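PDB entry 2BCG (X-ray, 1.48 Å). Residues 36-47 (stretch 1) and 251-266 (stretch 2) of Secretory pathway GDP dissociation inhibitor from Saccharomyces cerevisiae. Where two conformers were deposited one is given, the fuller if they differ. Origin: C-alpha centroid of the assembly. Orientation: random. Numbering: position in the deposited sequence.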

# COMPACT_ATOMS: atom_id res chain seq x y z
N LYS A 36 -15.12 -10.25 13.86
CA LYS A 36 -14.98 -9.01 14.65
C LYS A 36 -13.50 -8.85 15.01
O LYS A 36 -12.97 -9.63 15.80
CB LYS A 36 -15.83 -9.14 15.94
CG LYS A 36 -15.83 -7.92 16.85
CD LYS A 36 -16.63 -8.24 18.11
CE LYS A 36 -16.75 -7.02 19.00
NZ LYS A 36 -17.34 -7.37 20.32
N VAL A 37 -12.83 -7.87 14.39
CA VAL A 37 -11.36 -7.76 14.44
C VAL A 37 -10.91 -6.51 15.20
O VAL A 37 -11.49 -5.44 15.00
CB VAL A 37 -10.76 -7.69 12.99
CG1 VAL A 37 -9.25 -7.47 13.03
CG2 VAL A 37 -11.07 -9.01 12.26
N LEU A 38 -9.92 -6.68 16.08
CA LEU A 38 -9.26 -5.55 16.74
C LEU A 38 -7.83 -5.52 16.24
O LEU A 38 -7.14 -6.52 16.36
CB LEU A 38 -9.23 -5.71 18.27
CG LEU A 38 -8.47 -4.59 19.00
CD1 LEU A 38 -9.08 -3.24 18.74
CD2 LEU A 38 -8.48 -4.89 20.49
N HIS A 39 -7.41 -4.39 15.66
CA HIS A 39 -6.09 -4.26 15.02
C HIS A 39 -5.29 -3.17 15.75
O HIS A 39 -5.72 -2.01 15.78
CB HIS A 39 -6.24 -3.95 13.53
CG HIS A 39 -5.04 -4.31 12.71
ND1 HIS A 39 -5.09 -4.55 11.34
CD2 HIS A 39 -3.74 -4.48 13.07
CE1 HIS A 39 -3.88 -4.83 10.91
NE2 HIS A 39 -3.04 -4.79 11.93
N ILE A 40 -4.18 -3.56 16.37
CA ILE A 40 -3.40 -2.64 17.20
C ILE A 40 -2.00 -2.51 16.65
O ILE A 40 -1.44 -3.49 16.16
CB ILE A 40 -3.32 -3.16 18.65
CG1 ILE A 40 -4.71 -3.47 19.21
CG2 ILE A 40 -2.49 -2.21 19.59
CD1 ILE A 40 -4.66 -4.26 20.55
N ASP A 41 -1.45 -1.29 16.74
CA ASP A 41 -0.02 -1.08 16.46
C ASP A 41 0.62 -0.26 17.60
O ASP A 41 0.04 0.73 18.05
CB ASP A 41 0.16 -0.37 15.10
CG ASP A 41 1.53 -0.63 14.46
OD1 ASP A 41 1.59 -0.86 13.22
OD2 ASP A 41 2.56 -0.56 15.18
N LYS A 42 1.79 -0.71 18.04
CA LYS A 42 2.61 0.06 19.01
C LYS A 42 3.14 1.36 18.40
O LYS A 42 3.46 2.31 19.13
CB LYS A 42 3.74 -0.81 19.59
CG LYS A 42 4.70 -1.41 18.56
CD LYS A 42 5.46 -2.63 19.10
CE LYS A 42 6.11 -3.42 17.97
NZ LYS A 42 6.50 -4.82 18.37
N GLN A 43 3.27 1.37 17.07
CA GLN A 43 3.85 2.51 16.37
C GLN A 43 2.76 3.55 16.10
O GLN A 43 1.56 3.23 16.11
CB GLN A 43 4.54 2.07 15.07
CG GLN A 43 5.59 0.98 15.27
CD GLN A 43 6.56 0.84 14.13
OE1 GLN A 43 7.77 0.86 14.36
NE2 GLN A 43 6.06 0.69 12.91
N ASP A 44 3.18 4.78 15.85
CA ASP A 44 2.24 5.88 15.76
C ASP A 44 1.74 6.10 14.33
O ASP A 44 1.16 7.17 14.01
CB ASP A 44 2.86 7.16 16.35
CG ASP A 44 4.03 7.70 15.53
OD1 ASP A 44 4.67 8.67 16.00
OD2 ASP A 44 4.29 7.22 14.41
N HIS A 45 1.97 5.12 13.44
CA HIS A 45 1.62 5.23 12.03
C HIS A 45 1.38 3.84 11.44
O HIS A 45 1.77 2.84 12.04
CB HIS A 45 2.78 5.91 11.28
CG HIS A 45 4.06 5.13 11.34
ND1 HIS A 45 4.92 5.19 12.41
CD2 HIS A 45 4.61 4.26 10.45
CE1 HIS A 45 5.94 4.38 12.19
NE2 HIS A 45 5.79 3.82 11.00
N TYR A 46 0.72 3.78 10.28
CA TYR A 46 0.52 2.51 9.58
C TYR A 46 1.73 2.05 8.79
O TYR A 46 2.50 2.87 8.25
CB TYR A 46 -0.66 2.60 8.57
CG TYR A 46 -2.03 2.73 9.21
CD1 TYR A 46 -2.80 1.57 9.46
CD2 TYR A 46 -2.57 3.98 9.57
CE1 TYR A 46 -4.05 1.67 10.07
CE2 TYR A 46 -3.82 4.08 10.20
CZ TYR A 46 -4.57 2.92 10.42
OH TYR A 46 -5.81 3.01 10.99
N GLY A 47 1.87 0.73 8.65
CA GLY A 47 2.70 0.14 7.64
C GLY A 47 3.76 -0.80 8.13
O GLY A 47 4.37 -1.53 7.36
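Stretch 2, residues 251-266: LSAIYGGTYMLDTPID

Stretch 2 pairs with stretch 1 as a parallel β-strand neighbour, and beyond the strands the pairing continues into a loop-to-loop contact; together the two bury 955 Å² of surface, both sides summed. Stretch 2 begins as the last turn of a helix, residues 251-254, which Tyr 255 is the first to leave. Gly 256, at phi/psi 115/-3, and Gly 257 then lead into strand 258-260. This strand runs beside strand 37-40 with an axial approach of 4.8 Å and a signed crossing angle of -17°, so the N-to-C directions agree.

The register is set by CA-CA distances: 4.8 Å for Leu 38 and Thr 258, 4.9 Å for His 39 and Tyr 259, and 4.7 Å for Ile 40 and Met 260. The hydrogen bonds show the alternation expected of parallel strands. Thr 258 N donates to Val 37 O (2.9 Å, 159°), His 39 N to Thr 258 O (2.7 Å, 170°), Met 260 N to His 39 O (3.0 Å, 158°), and Asp 41 N to Met 260 O (2.8 Å, 158°). At the start of the ladder, water 1 donates to both Val 37 O and Gly 256 O and accepts from Thr 258 OG1, linking the two backbones.

Past the strands the chains stay coupled. Leu 261, at phi/psi -110/172, is followed by Asp 262 at 48/41, a left-handed conformation. Asp 262 N donates to Gln 43 O (2.8 Å) and Thr 263 N to Asp 41 O (3.0 Å). Although Asp 262 N also lies 3.1 Å from Asp 41 O, the poor angle excludes a hydrogen bond there.

Side chains sort onto two faces. Leu 38, Ile 40, Thr 258 and Met 260 share one: Leu 38 CD1 lies 3.7 Å from Thr 258 CG2 and 4.1 Å from Met 260 CE, while Ile 40 CG2 reaches Ile 265 CD1 at 3.9 Å. His 39 and Tyr 259 occupy the other. His 39 CB sits over the face of the Tyr 259 ring, 3.6 Å from its centroid and 23° off the normal, and His 39 ND1 hydrogen-bonds Tyr 259 OH at 2.7 Å, near the plane of the imidazole. The two rings themselves are oblique, with planes at 39°.

Tyr 46 extends this aromatic group, its CE1 lying 3.8 Å from Tyr 259 CD1. Leu 261 CD2 lies over one face of the Tyr 46 ring, and the same methyl packs 3.6 Å from Asp 41 CB.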

# COMPACT_ATOMS: atom_id res chain seq x y z
N LEU A 251 -10.41 -1.15 4.42
CA LEU A 251 -11.35 -2.27 4.10
C LEU A 251 -11.80 -2.95 5.40
O LEU A 251 -13.01 -3.18 5.63
CB LEU A 251 -10.66 -3.29 3.19
CG LEU A 251 -11.51 -4.52 2.86
CD1 LEU A 251 -12.64 -4.20 1.87
CD2 LEU A 251 -10.58 -5.60 2.31
N SER A 252 -10.84 -3.25 6.27
CA SER A 252 -11.19 -3.87 7.54
C SER A 252 -12.15 -2.97 8.35
O SER A 252 -13.16 -3.45 8.88
CB SER A 252 -9.94 -4.14 8.37
OG SER A 252 -10.30 -4.84 9.54
N ALA A 253 -11.82 -1.68 8.45
CA ALA A 253 -12.66 -0.74 9.24
C ALA A 253 -14.09 -0.68 8.69
O ALA A 253 -15.06 -0.67 9.43
CB ALA A 253 -12.02 0.64 9.24
N ILE A 254 -14.21 -0.68 7.36
CA ILE A 254 -15.53 -0.64 6.75
C ILE A 254 -16.36 -1.84 7.18
O ILE A 254 -17.57 -1.74 7.43
CB ILE A 254 -15.41 -0.59 5.20
CG1 ILE A 254 -14.93 0.80 4.78
CG2 ILE A 254 -16.73 -0.93 4.52
CD1 ILE A 254 -14.38 0.87 3.40
N TYR A 255 -15.70 -3.00 7.23
CA TYR A 255 -16.39 -4.23 7.56
C TYR A 255 -16.40 -4.55 9.04
O TYR A 255 -16.69 -5.68 9.43
CB TYR A 255 -15.85 -5.41 6.74
CG TYR A 255 -16.37 -5.39 5.33
CD1 TYR A 255 -17.50 -6.14 4.98
CD2 TYR A 255 -15.76 -4.60 4.35
CE1 TYR A 255 -17.98 -6.14 3.67
CE2 TYR A 255 -16.24 -4.58 3.04
CZ TYR A 255 -17.36 -5.34 2.71
OH TYR A 255 -17.83 -5.33 1.38
N GLY A 256 -16.10 -3.56 9.86
CA GLY A 256 -16.34 -3.68 11.29
C GLY A 256 -15.09 -3.66 12.16
O GLY A 256 -15.20 -3.75 13.37
N GLY A 257 -13.91 -3.60 11.55
CA GLY A 257 -12.65 -3.63 12.28
C GLY A 257 -12.43 -2.40 13.16
O GLY A 257 -12.89 -1.30 12.81
N THR A 258 -11.73 -2.59 14.28
CA THR A 258 -11.40 -1.50 15.21
C THR A 258 -9.89 -1.33 15.26
O THR A 258 -9.16 -2.32 15.37
CB THR A 258 -11.93 -1.85 16.62
OG1 THR A 258 -13.34 -2.00 16.55
CG2 THR A 258 -11.63 -0.74 17.65
N TYR A 259 -9.43 -0.08 15.12
CA TYR A 259 -8.00 0.26 15.02
C TYR A 259 -7.49 1.10 16.19
O TYR A 259 -8.13 2.07 16.60
CB TYR A 259 -7.69 0.96 13.66
CG TYR A 259 -7.53 -0.09 12.59
CD1 TYR A 259 -6.26 -0.51 12.22
CD2 TYR A 259 -8.65 -0.73 12.03
CE1 TYR A 259 -6.08 -1.52 11.27
CE2 TYR A 259 -8.49 -1.77 11.09
CZ TYR A 259 -7.20 -2.18 10.74
OH TYR A 259 -6.99 -3.22 9.87
N MET A 260 -6.31 0.74 16.68
CA MET A 260 -5.60 1.51 17.72
C MET A 260 -4.15 1.65 17.30
O MET A 260 -3.51 0.65 16.99
CB MET A 260 -5.68 0.83 19.09
CG MET A 260 -7.05 0.77 19.65
SD MET A 260 -7.12 -0.35 21.04
CE MET A 260 -8.87 -0.24 21.46
N LEU A 261 -3.64 2.88 17.24
CA LEU A 261 -2.21 3.12 17.00
C LEU A 261 -1.55 3.67 18.27
O LEU A 261 -2.23 4.01 19.27
CB LEU A 261 -2.02 4.10 15.86
CG LEU A 261 -2.51 3.70 14.45
CD1 LEU A 261 -2.28 4.91 13.56
CD2 LEU A 261 -1.82 2.45 13.90
N ASP A 262 -0.21 3.77 18.24
CA ASP A 262 0.55 4.31 19.40
C ASP A 262 0.09 3.64 20.70
O ASP A 262 -0.01 4.30 21.74
CB ASP A 262 0.36 5.84 19.49
CG ASP A 262 1.36 6.54 20.42
OD1 ASP A 262 1.02 7.64 20.90
OD2 ASP A 262 2.48 6.03 20.66
N THR A 263 -0.13 2.33 20.63
CA THR A 263 -0.68 1.57 21.72
C THR A 263 0.22 0.36 21.97
O THR A 263 0.05 -0.69 21.36
CB THR A 263 -2.15 1.16 21.41
OG1 THR A 263 -2.95 2.33 21.26
CG2 THR A 263 -2.75 0.30 22.51
N PRO A 264 1.25 0.54 22.82
CA PRO A 264 2.09 -0.58 23.25
C PRO A 264 1.28 -1.76 23.76
O PRO A 264 0.23 -1.59 24.37
CB PRO A 264 2.90 0.02 24.40
CG PRO A 264 3.07 1.44 23.96
CD PRO A 264 1.70 1.82 23.40
N ILE A 265 1.78 -2.97 23.53
CA ILE A 265 1.24 -4.14 24.20
C ILE A 265 1.97 -4.29 25.53
O ILE A 265 3.10 -4.74 25.55
CB ILE A 265 1.39 -5.41 23.32
CG1 ILE A 265 0.74 -5.20 21.94
CG2 ILE A 265 0.80 -6.65 24.03
CD1 ILE A 265 -0.75 -4.73 21.94
N ASP A 266 1.32 -3.89 26.62
CA ASP A 266 1.90 -3.99 27.96
C ASP A 266 2.20 -5.43 28.33
O ASP A 266 3.23 -5.71 28.93
CB ASP A 266 0.95 -3.41 29.00
CG ASP A 266 0.66 -1.94 28.81
OD1 ASP A 266 -0.40 -1.52 29.32
OD2 ASP A 266 1.49 -1.21 28.22
O HOH W 1 -14.06 -4.53 15.65
O HOH W 2 4.50 5.24 19.04